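Local coordinates for cystathionine beta-lyase family protein, YNBB B.subtilis ortholog (Clostridium acetobutylicum, PDB 3HVY), which is probably a pyridoxal-phosphate-dependent carbon-sulfur lyase of the methionine gamma-lyase family, putatively a cystathionine beta-lyase involved in aluminium resistance, at residues 303-314 against 408-419. Sequence-based numbering, arbitrary orientation.
Sequences EAVKGAVFCARI and GLTFDHAKLGVL. With EDO (1,2-ethanediol), chain Y.
The carboxylate of Glu303 takes the first-turn amide of the other helix: Phe411 N donates to Glu303 OE1 over 2.8 Å, fairly straight at 157°, on the anti side of the carboxylate. A bend in its chain beyond CB folds the glutamate back toward that amide. An anion suits this place, since the N-terminal end of helix 411-419 would tend to stabilise negative charge. Thr410 fills the N-cap, its OG1 accepting from His413 N at 3.0 Å and also bonding Gln46 of the second subunit. A bound ethanediol, probably from the crystallisation liquor, uses both hydroxyls to grip the two carboxylate oxygens, and Lys306, whose NZ bonds it weakly, has its salt bridge with Asp39.

Among the aromatic contacts, Phe411 is a knob in the hole between Glu303, Lys306, Gly307 and Phe310, its ring lying against the surface of helix 303-314. The two rings form an offset edge-to-face pair, the edge of Phe411 toward the face of Phe310, with planes at 89° and centroids 5.8 Å apart. Lys415 CB lies over one face of the Phe411 ring.

Close backbone approach depends on small residues. Gly307, having no side chain, lets Ala414 CB rest 3.8 Å from its CA. Gly408 adopts backbone angles that call for glycine.

Farther along, branched aliphatic residues fill the widening gap. Val418 CG1 presses on Ile314 CG2 at a tight 3.5 Å, while Val418 CG2 meets Cys311 CB. Leu419 CD2 touches Ile314 CD1 and approaches the edge of Phe310 near CZ.

The helix axes run nearly parallel, 26° apart and 8.4 Å at closest approach. This buried packing joins long helix 287-317 to C-terminal helix 411-422, which follows strand 402-406 after a short loop, within the small C-terminal domain typical of fold-type I PLP enzymes.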
loop_
_atom_site.group_PDB
_atom_site.type_symbol
_atom_site.label_atom_id
_atom_site.label_comp_id
_atom_site.label_asym_id
_atom_site.label_seq_id
_atom_site.Cartn_x
_atom_site.Cartn_y
_atom_site.Cartn_z
ATOM N N GLU D 303 -9.723 -12.482 -23.627
ATOM C CA GLU D 303 -9.295 -13.793 -23.157
ATOM C C GLU D 303 -10.487 -14.524 -22.497
ATOM O O GLU D 303 -10.684 -15.726 -22.712
ATOM C CB GLU D 303 -8.160 -13.682 -22.151
ATOM C CG GLU D 303 -6.841 -13.124 -22.711
ATOM C CD GLU D 303 -6.281 -13.975 -23.841
ATOM O OE1 GLU D 303 -5.933 -15.147 -23.590
ATOM O OE2 GLU D 303 -6.180 -13.470 -24.991
ATOM N N ALA D 304 -11.283 -13.793 -21.728
ATOM C CA ALA D 304 -12.430 -14.397 -21.014
ATOM C C ALA D 304 -13.533 -14.750 -22.021
ATOM O O ALA D 304 -14.132 -15.806 -21.929
ATOM C CB ALA D 304 -12.918 -13.463 -19.931
ATOM N N VAL D 305 -13.754 -13.896 -23.016
ATOM C CA VAL D 305 -14.682 -14.186 -24.086
ATOM C C VAL D 305 -14.279 -15.468 -24.808
ATOM O O VAL D 305 -15.117 -16.348 -25.005
ATOM C CB VAL D 305 -14.877 -13.025 -25.073
ATOM C CG1 VAL D 305 -15.859 -13.425 -26.213
ATOM C CG2 VAL D 305 -15.406 -11.716 -24.375
ATOM N N LYS D 306 -13.012 -15.594 -25.205
ATOM C CA LYS D 306 -12.527 -16.801 -25.847
ATOM C C LYS D 306 -12.746 -18.010 -24.989
ATOM O O LYS D 306 -13.104 -19.028 -25.503
ATOM C CB LYS D 306 -11.071 -16.644 -26.232
ATOM C CG LYS D 306 -10.881 -15.658 -27.390
ATOM C CD LYS D 306 -9.365 -15.555 -27.786
ATOM C CE LYS D 306 -9.162 -14.524 -28.911
ATOM N NZ LYS D 306 -7.793 -14.453 -29.507
ATOM N N GLY D 307 -12.544 -17.900 -23.677
ATOM C CA GLY D 307 -12.808 -19.001 -22.771
ATOM C C GLY D 307 -14.257 -19.384 -22.764
ATOM O O GLY D 307 -14.584 -20.550 -22.781
ATOM N N ALA D 308 -15.139 -18.399 -22.800
ATOM C CA ALA D 308 -16.572 -18.668 -22.800
ATOM C C ALA D 308 -17.019 -19.442 -24.098
ATOM O O ALA D 308 -17.730 -20.446 -24.053
ATOM C CB ALA D 308 -17.347 -17.312 -22.681
ATOM N N VAL D 309 -16.540 -18.961 -25.236
ATOM C CA VAL D 309 -16.841 -19.502 -26.565
ATOM C C VAL D 309 -16.286 -20.890 -26.737
ATOM O O VAL D 309 -16.952 -21.752 -27.272
ATOM C CB VAL D 309 -16.336 -18.499 -27.671
ATOM C CG1 VAL D 309 -16.339 -19.139 -29.074
ATOM C CG2 VAL D 309 -17.176 -17.156 -27.656
ATOM N N PHE D 310 -15.039 -21.109 -26.305
ATOM C CA PHE D 310 -14.445 -22.453 -26.313
ATOM C C PHE D 310 -15.231 -23.376 -25.365
ATOM O O PHE D 310 -15.565 -24.517 -25.694
ATOM C CB PHE D 310 -12.986 -22.387 -25.860
ATOM C CG PHE D 310 -12.353 -23.740 -25.622
ATOM C CD1 PHE D 310 -11.995 -24.553 -26.684
ATOM C CD2 PHE D 310 -12.181 -24.231 -24.339
ATOM C CE1 PHE D 310 -11.425 -25.801 -26.457
ATOM C CE2 PHE D 310 -11.664 -25.483 -24.103
ATOM C CZ PHE D 310 -11.272 -26.275 -25.163
ATOM N N CYS D 311 -15.564 -22.886 -24.190
ATOM C CA CYS D 311 -16.386 -23.703 -23.278
ATOM C C CYS D 311 -17.729 -24.127 -23.936
ATOM O O CYS D 311 -18.136 -25.294 -23.880
ATOM C CB CYS D 311 -16.639 -22.923 -21.992
ATOM S SG CYS D 311 -17.682 -23.805 -20.802
ATOM N N ALA D 312 -18.458 -23.152 -24.487
ATOM C CA ALA D 312 -19.683 -23.375 -25.243
ATOM C C ALA D 312 -19.533 -24.522 -26.262
ATOM O O ALA D 312 -20.374 -25.399 -26.328
ATOM C CB ALA D 312 -20.112 -22.041 -26.005
ATOM N N ARG D 313 -18.492 -24.462 -27.101
ATOM C CA ARG D 313 -18.322 -25.484 -28.129
ATOM C C ARG D 313 -17.951 -26.834 -27.562
ATOM O O ARG D 313 -18.585 -27.829 -27.916
ATOM C CB ARG D 313 -17.323 -25.109 -29.209
ATOM C CG ARG D 313 -17.297 -26.100 -30.355
ATOM C CD ARG D 313 -18.688 -26.376 -30.912
ATOM N NE ARG D 313 -18.635 -27.027 -32.247
ATOM C CZ ARG D 313 -19.688 -27.443 -32.954
ATOM N NH1 ARG D 313 -20.955 -27.323 -32.501
ATOM N NH2 ARG D 313 -19.471 -28.063 -34.107
ATOM N N ILE D 314 -16.961 -26.884 -26.662
ATOM C CA ILE D 314 -16.552 -28.176 -26.144
ATOM C C ILE D 314 -17.658 -28.856 -25.312
ATOM O O ILE D 314 -17.853 -30.054 -25.425
ATOM C CB ILE D 314 -15.201 -28.140 -25.409
ATOM C CG1 ILE D 314 -14.596 -29.562 -25.380
ATOM C CG2 ILE D 314 -15.320 -27.515 -23.977
ATOM C CD1 ILE D 314 -13.159 -29.629 -24.687
ATOM N N GLY D 408 -11.293 -15.655 -16.843
ATOM C CA GLY D 408 -10.071 -16.280 -17.240
ATOM C C GLY D 408 -9.071 -15.188 -17.604
ATOM O O GLY D 408 -9.191 -14.541 -18.669
ATOM N N LEU D 409 -8.092 -14.980 -16.727
ATOM C CA LEU D 409 -7.072 -13.958 -16.988
ATOM C C LEU D 409 -6.357 -14.280 -18.275
ATOM O O LEU D 409 -5.844 -13.382 -18.947
ATOM C CB LEU D 409 -6.085 -13.861 -15.850
ATOM C CG LEU D 409 -6.679 -13.421 -14.495
ATOM C CD1 LEU D 409 -5.702 -13.674 -13.372
ATOM C CD2 LEU D 409 -7.204 -11.966 -14.508
ATOM N N THR D 410 -6.281 -15.569 -18.618
ATOM C CA THR D 410 -5.719 -15.962 -19.897
ATOM C C THR D 410 -6.605 -17.041 -20.466
ATOM O O THR D 410 -7.332 -17.775 -19.725
ATOM C CB THR D 410 -4.274 -16.483 -19.795
ATOM O OG1 THR D 410 -4.268 -17.780 -19.198
ATOM C CG2 THR D 410 -3.390 -15.564 -19.045
ATOM N N PHE D 411 -6.652 -17.108 -21.785
ATOM C CA PHE D 411 -7.422 -18.162 -22.413
ATOM C C PHE D 411 -6.864 -19.540 -22.044
ATOM O O PHE D 411 -7.624 -20.520 -21.863
ATOM C CB PHE D 411 -7.421 -18.003 -23.946
ATOM C CG PHE D 411 -7.994 -19.158 -24.659
ATOM C CD1 PHE D 411 -9.329 -19.493 -24.485
ATOM C CD2 PHE D 411 -7.206 -19.947 -25.473
ATOM C CE1 PHE D 411 -9.851 -20.557 -25.108
ATOM C CE2 PHE D 411 -7.723 -21.021 -26.093
ATOM C CZ PHE D 411 -9.061 -21.338 -25.926
ATOM N N ASP D 412 -5.553 -19.649 -21.977
ATOM C CA ASP D 412 -4.970 -20.944 -21.606
ATOM C C ASP D 412 -5.532 -21.407 -20.261
ATOM O O ASP D 412 -5.862 -22.589 -20.060
ATOM C CB ASP D 412 -3.450 -20.835 -21.558
ATOM C CG ASP D 412 -2.810 -20.879 -22.951
ATOM O OD1 ASP D 412 -3.200 -21.752 -23.773
ATOM O OD2 ASP D 412 -1.910 -20.056 -23.247
ATOM N N HIS D 413 -5.637 -20.495 -19.311
ATOM C CA HIS D 413 -6.200 -20.878 -18.030
ATOM C C HIS D 413 -7.645 -21.343 -18.151
ATOM O O HIS D 413 -7.984 -22.432 -17.708
ATOM C CB HIS D 413 -6.071 -19.757 -16.984
ATOM C CG HIS D 413 -6.521 -20.178 -15.625
ATOM N ND1 HIS D 413 -7.136 -19.315 -14.743
ATOM C CD2 HIS D 413 -6.504 -21.394 -15.019
ATOM C CE1 HIS D 413 -7.444 -19.978 -13.635
ATOM N NE2 HIS D 413 -7.055 -21.237 -13.772
ATOM N N ALA D 414 -8.472 -20.558 -18.811
ATOM C CA ALA D 414 -9.882 -20.914 -19.033
ATOM C C ALA D 414 -10.047 -22.278 -19.680
ATOM O O ALA D 414 -10.836 -23.144 -19.244
ATOM C CB ALA D 414 -10.544 -19.819 -19.891
ATOM N N LYS D 415 -9.272 -22.470 -20.736
ATOM C CA LYS D 415 -9.267 -23.736 -21.530
ATOM C C LYS D 415 -8.862 -24.900 -20.646
ATOM O O LYS D 415 -9.569 -25.902 -20.566
ATOM C CB LYS D 415 -8.330 -23.504 -22.748
ATOM C CG LYS D 415 -7.723 -24.664 -23.481
ATOM C CD LYS D 415 -6.801 -24.091 -24.587
ATOM C CE LYS D 415 -5.404 -24.091 -24.176
ATOM N NZ LYS D 415 -4.593 -23.564 -25.280
ATOM N N LEU D 416 -7.784 -24.745 -19.899
ATOM C CA LEU D 416 -7.305 -25.824 -19.018
ATOM C C LEU D 416 -8.342 -26.153 -17.945
ATOM O O LEU D 416 -8.607 -27.317 -17.638
ATOM C CB LEU D 416 -5.954 -25.425 -18.381
ATOM C CG LEU D 416 -4.751 -25.380 -19.383
ATOM C CD1 LEU D 416 -3.455 -24.745 -18.827
ATOM C CD2 LEU D 416 -4.462 -26.775 -19.901
ATOM N N GLY D 417 -8.955 -25.113 -17.415
ATOM C CA GLY D 417 -9.994 -25.273 -16.411
ATOM C C GLY D 417 -11.165 -26.063 -16.938
ATOM O O GLY D 417 -11.654 -26.968 -16.262
ATOM N N VAL D 418 -11.614 -25.747 -18.158
ATOM C CA VAL D 418 -12.730 -26.496 -18.735
ATOM C C VAL D 418 -12.379 -27.965 -18.963
ATOM O O VAL D 418 -13.206 -28.839 -18.706
ATOM C CB VAL D 418 -13.269 -25.798 -19.999
ATOM C CG1 VAL D 418 -14.351 -26.671 -20.736
ATOM C CG2 VAL D 418 -13.777 -24.424 -19.597
ATOM N N LEU D 419 -11.153 -28.234 -19.425
ATOM C CA LEU D 419 -10.735 -29.586 -19.660
ATOM C C LEU D 419 -10.692 -30.344 -18.332
ATOM O O LEU D 419 -11.165 -31.489 -18.256
ATOM C CB LEU D 419 -9.366 -29.665 -20.336
ATOM C CG LEU D 419 -9.196 -28.974 -21.686
ATOM C CD1 LEU D 419 -7.778 -29.261 -22.235
ATOM C CD2 LEU D 419 -10.309 -29.388 -22.691
HETATM C C1 EDO Y . -4.856 -16.487 -26.847
HETATM O O1 EDO Y . -4.707 -16.484 -25.437
HETATM C C2 EDO Y . -6.098 -15.710 -27.209
HETATM O O2 EDO Y . -5.853 -14.317 -27.464
HETATM O O HOH W 1 -3.477 -17.570 -23.185
#